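Local coordinates for protein xylose isomerase-like TIM barrel (Anabaena variabilis ATCC 29413, PDB 2QW5) that probably acts as a sugar or sugar-phosphate isomerase or epimerase, binding zinc and D-xylose in a TIM barrel, at residues 88-94 and 110-114. Sequence-based numbering, arbitrary orientation.
Sequences VGATRTF and YLKSR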
ATOM      1  N   VAL A  88      22.882  13.837   0.028  1.00 14.73           N
ATOM      2  CA  VAL A  88      22.184  13.925   1.292  1.00 15.72           C
ATOM      3  C   VAL A  88      20.757  14.347   1.036  1.00 19.50           C
ATOM      4  O   VAL A  88      20.527  15.252   0.254  1.00 16.10           O
ATOM      5  CB  VAL A  88      22.852  14.963   2.259  1.00 15.37           C
ATOM      6  CG1 VAL A  88      22.007  15.158   3.478  1.00 12.83           C
ATOM      7  CG2 VAL A  88      24.271  14.476   2.699  1.00 14.07           C
ATOM      8  N   GLY A  89      19.831  13.702   1.723  1.00 18.86           N
ATOM      9  CA  GLY A  89      18.414  14.023   1.612  1.00 19.28           C
ATOM     10  C   GLY A  89      17.743  14.298   2.925  1.00 17.29           C
ATOM     11  O   GLY A  89      18.074  13.695   3.946  1.00 19.54           O
ATOM     12  N   ALA A  90      16.792  15.239   2.904  1.00 16.83           N
ATOM     13  CA  ALA A  90      15.904  15.462   4.039  1.00 16.98           C
ATOM     14  C   ALA A  90      15.014  14.213   4.121  1.00 17.64           C
ATOM     15  O   ALA A  90      14.794  13.519   3.108  1.00 19.31           O
ATOM     16  CB  ALA A  90      15.025  16.728   3.825  1.00 17.94           C
ATOM     17  N   THR A  91      14.530  13.928   5.325  1.00 20.11           N
ATOM     18  CA  THR A  91      13.698  12.758   5.606  1.00 18.03           C
ATOM     19  C   THR A  91      12.413  13.215   6.243  1.00 18.59           C
ATOM     20  O   THR A  91      12.280  14.366   6.620  1.00 18.90           O
ATOM     21  CB  THR A  91      14.406  11.761   6.517  1.00 17.94           C
ATOM     22  OG1 THR A  91      14.473  12.232   7.863  1.00 16.03           O
ATOM     23  CG2 THR A  91      15.823  11.477   6.017  1.00 17.97           C
ATOM     24  N   ARG A  92      11.453  12.308   6.345  1.00 17.54           N
ATOM     25  CA  ARG A  92      10.162  12.646   6.971  1.00 16.43           C
ATOM     26  C   ARG A  92      10.324  13.282   8.381  1.00 14.82           C
ATOM     27  O   ARG A  92       9.608  14.251   8.727  1.00 17.61           O
ATOM     28  CB  ARG A  92       9.254  11.421   7.043  1.00 16.89           C
ATOM     29  CG  ARG A  92       7.784  11.816   7.238  1.00 23.14           C
ATOM     30  CD  ARG A  92       7.073  10.819   8.074  1.00 39.15           C
ATOM     31  NE  ARG A  92       7.160   9.497   7.485  1.00 45.31           N
ATOM     32  CZ  ARG A  92       7.203   8.345   8.164  1.00 53.48           C
ATOM     33  NH1 ARG A  92       7.210   8.279   9.511  1.00 47.68           N
ATOM     34  NH2 ARG A  92       7.283   7.223   7.461  1.00 57.35           N
ATOM     35  N   THR A  93      11.241  12.731   9.173  1.00 16.78           N
ATOM     36  CA  THR A  93      11.595  13.269  10.505  1.00 17.51           C
ATOM     37  C   THR A  93      12.401  14.566  10.361  1.00 16.46           C
ATOM     38  O   THR A  93      11.988  15.629  10.871  1.00 18.69           O
ATOM     39  CB  THR A  93      12.345  12.226  11.339  1.00 20.01           C
ATOM     40  OG1 THR A  93      11.503  11.074  11.466  1.00 23.09           O
ATOM     41  CG2 THR A  93      12.701  12.726  12.708  1.00 20.22           C
ATOM     42  N   PHE A  94      13.509  14.495   9.628  1.00 18.79           N
ATOM     43  CA  PHE A  94      14.426  15.631   9.448  1.00 17.03           C
ATOM     44  C   PHE A  94      13.945  16.439   8.275  1.00 17.11           C
ATOM     45  O   PHE A  94      14.540  16.427   7.182  1.00 16.77           O
ATOM     46  CB  PHE A  94      15.856  15.154   9.269  1.00 19.44           C
ATOM     47  CG  PHE A  94      16.336  14.320  10.388  1.00 24.67           C
ATOM     48  CD1 PHE A  94      16.317  14.812  11.713  1.00 24.43           C
ATOM     49  CD2 PHE A  94      16.786  13.020  10.154  1.00 30.04           C
ATOM     50  CE1 PHE A  94      16.755  14.013  12.777  1.00 28.63           C
ATOM     51  CE2 PHE A  94      17.231  12.216  11.214  1.00 35.92           C
ATOM     52  CZ  PHE A  94      17.222  12.717  12.521  1.00 33.41           C
ATOM     53  N   TYR A 110      20.511  18.178  11.729  1.00 17.94           N
ATOM     54  CA  TYR A 110      20.768  17.028  10.859  1.00 16.93           C
ATOM     55  C   TYR A 110      21.563  17.479   9.621  1.00 17.36           C
ATOM     56  O   TYR A 110      22.587  16.900   9.304  1.00 17.65           O
ATOM     57  CB  TYR A 110      19.455  16.321  10.485  1.00 17.96           C
ATOM     58  CG  TYR A 110      19.532  15.403   9.303  1.00 19.36           C
ATOM     59  CD1 TYR A 110      20.169  14.160   9.380  1.00 24.14           C
ATOM     60  CD2 TYR A 110      18.976  15.788   8.083  1.00 24.54           C
ATOM     61  CE1 TYR A 110      20.242  13.321   8.264  1.00 19.23           C
ATOM     62  CE2 TYR A 110      19.052  14.970   6.967  1.00 22.75           C
ATOM     63  CZ  TYR A 110      19.676  13.740   7.056  1.00 18.38           C
ATOM     64  OH  TYR A 110      19.707  12.959   5.908  1.00 19.07           O
ATOM     65  N   LEU A 111      21.091  18.527   8.956  1.00 17.29           N
ATOM     66  CA  LEU A 111      21.759  19.029   7.741  1.00 15.41           C
ATOM     67  C   LEU A 111      23.148  19.595   8.054  1.00 14.79           C
ATOM     68  O   LEU A 111      24.078  19.350   7.276  1.00 17.37           O
ATOM     69  CB  LEU A 111      20.868  19.999   6.978  1.00 14.58           C
ATOM     70  CG  LEU A 111      19.583  19.404   6.403  1.00 14.07           C
ATOM     71  CD1 LEU A 111      18.539  20.511   5.947  1.00 10.79           C
ATOM     72  CD2 LEU A 111      19.847  18.493   5.247  1.00 12.18           C
ATOM     73  N   LYS A 112      23.303  20.252   9.220  1.00 14.54           N
ATOM     74  CA  LYS A 112      24.651  20.762   9.680  1.00 17.37           C
ATOM     75  C   LYS A 112      25.614  19.616   9.942  1.00 16.37           C
ATOM     76  O   LYS A 112      26.833  19.705   9.618  1.00 16.68           O
ATOM     77  CB  LYS A 112      24.560  21.638  10.916  1.00 18.93           C
ATOM     78  CG  LYS A 112      23.921  23.031  10.715  1.00 17.27           C
ATOM     79  CD  LYS A 112      23.858  23.747  12.054  1.00 20.21           C
ATOM     80  CE  LYS A 112      23.483  25.203  11.899  1.00 27.30           C
ATOM     81  NZ  LYS A 112      23.338  25.905  13.213  1.00 30.41           N
ATOM     82  N   SER A 113      25.091  18.536  10.515  1.00 18.08           N
ATOM     83  CA  SER A 113      25.896  17.297  10.698  1.00 16.74           C
ATOM     84  C   SER A 113      26.403  16.767   9.368  1.00 16.47           C
ATOM     85  O   SER A 113      27.566  16.306   9.248  1.00 16.90           O
ATOM     86  CB  SER A 113      25.065  16.181  11.381  1.00 15.90           C
ATOM     87  OG  SER A 113      25.674  14.920  11.211  1.00 18.66           O
ATOM     88  N   ARG A 114      25.528  16.772   8.376  1.00 14.46           N
ATOM     89  CA  ARG A 114      25.879  16.247   7.072  1.00 15.14           C
ATOM     90  C   ARG A 114      26.852  17.194   6.384  1.00 16.47           C
ATOM     91  O   ARG A 114      27.795  16.717   5.733  1.00 14.13           O
ATOM     92  CB  ARG A 114      24.652  15.847   6.262  1.00 15.13           C
ATOM     93  CG  ARG A 114      24.108  14.412   6.529  1.00 13.32           C
ATOM     94  CD  ARG A 114      23.914  13.981   7.985  1.00 16.50           C
ATOM     95  NE  ARG A 114      23.809  12.526   8.107  1.00 20.13           N
ATOM     96  CZ  ARG A 114      24.114  11.801   9.182  1.00 16.17           C
ATOM     97  NH1 ARG A 114      24.578  12.342  10.302  1.00 17.97           N
ATOM     98  NH2 ARG A 114      23.934  10.490   9.132  1.00 19.85           N
TER
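Tyr110 works from both its face and its phenol end: its ring lies nearly parallel to that of Phe94 in an offset stack, while its hydroxyl donates a hydrogen bond to the carbonyl oxygen of Gly89. The ring planes differ by 10° and the centroids sit 4.5 Å apart. Tyr110 CB also rides over the Phe94 ring, a CH-pi contact 4.0 Å from the centroid, and Phe94 CB closes to 3.4 Å from Tyr110 CD2. Tyr110 reaches from helix 101-120 across to the loop after strand 83-87 because chi1 (163°) swings the ring away from its own backbone N. There OH meets Gly89 O at 2.7 Å, the oxygen lying in the plane of the ring at its edge and the donor tilted 22° from the carbonyl plane. Next to this bond, both methyls of Val88 rest against CB and CG of Arg114, the two side chains crossing at about a right angle, with CG1 3.8 Å from Arg114 CG. The guanidinium turns off to Ser113 OG and to a salt bridge with Asp63. Thr91 OG1 accepts from Phe94 N at 3.0 Å, an ST motif that helps set the stacked residue; the same hydroxyl bonds to Asp141 of the second subunit. A leucine in place of Tyr110 would probably leave the Gly89 carbonyl without its donor and the Phe94 ring without its stacking mate. In this TIM barrel a buried phenol thus ties the backbone of a loop beside the bound D-xylose to helix 101-120, which follows that loop, and probably helps hold the backbone next to Asn87, a residue of the D-xylose pocket, in place.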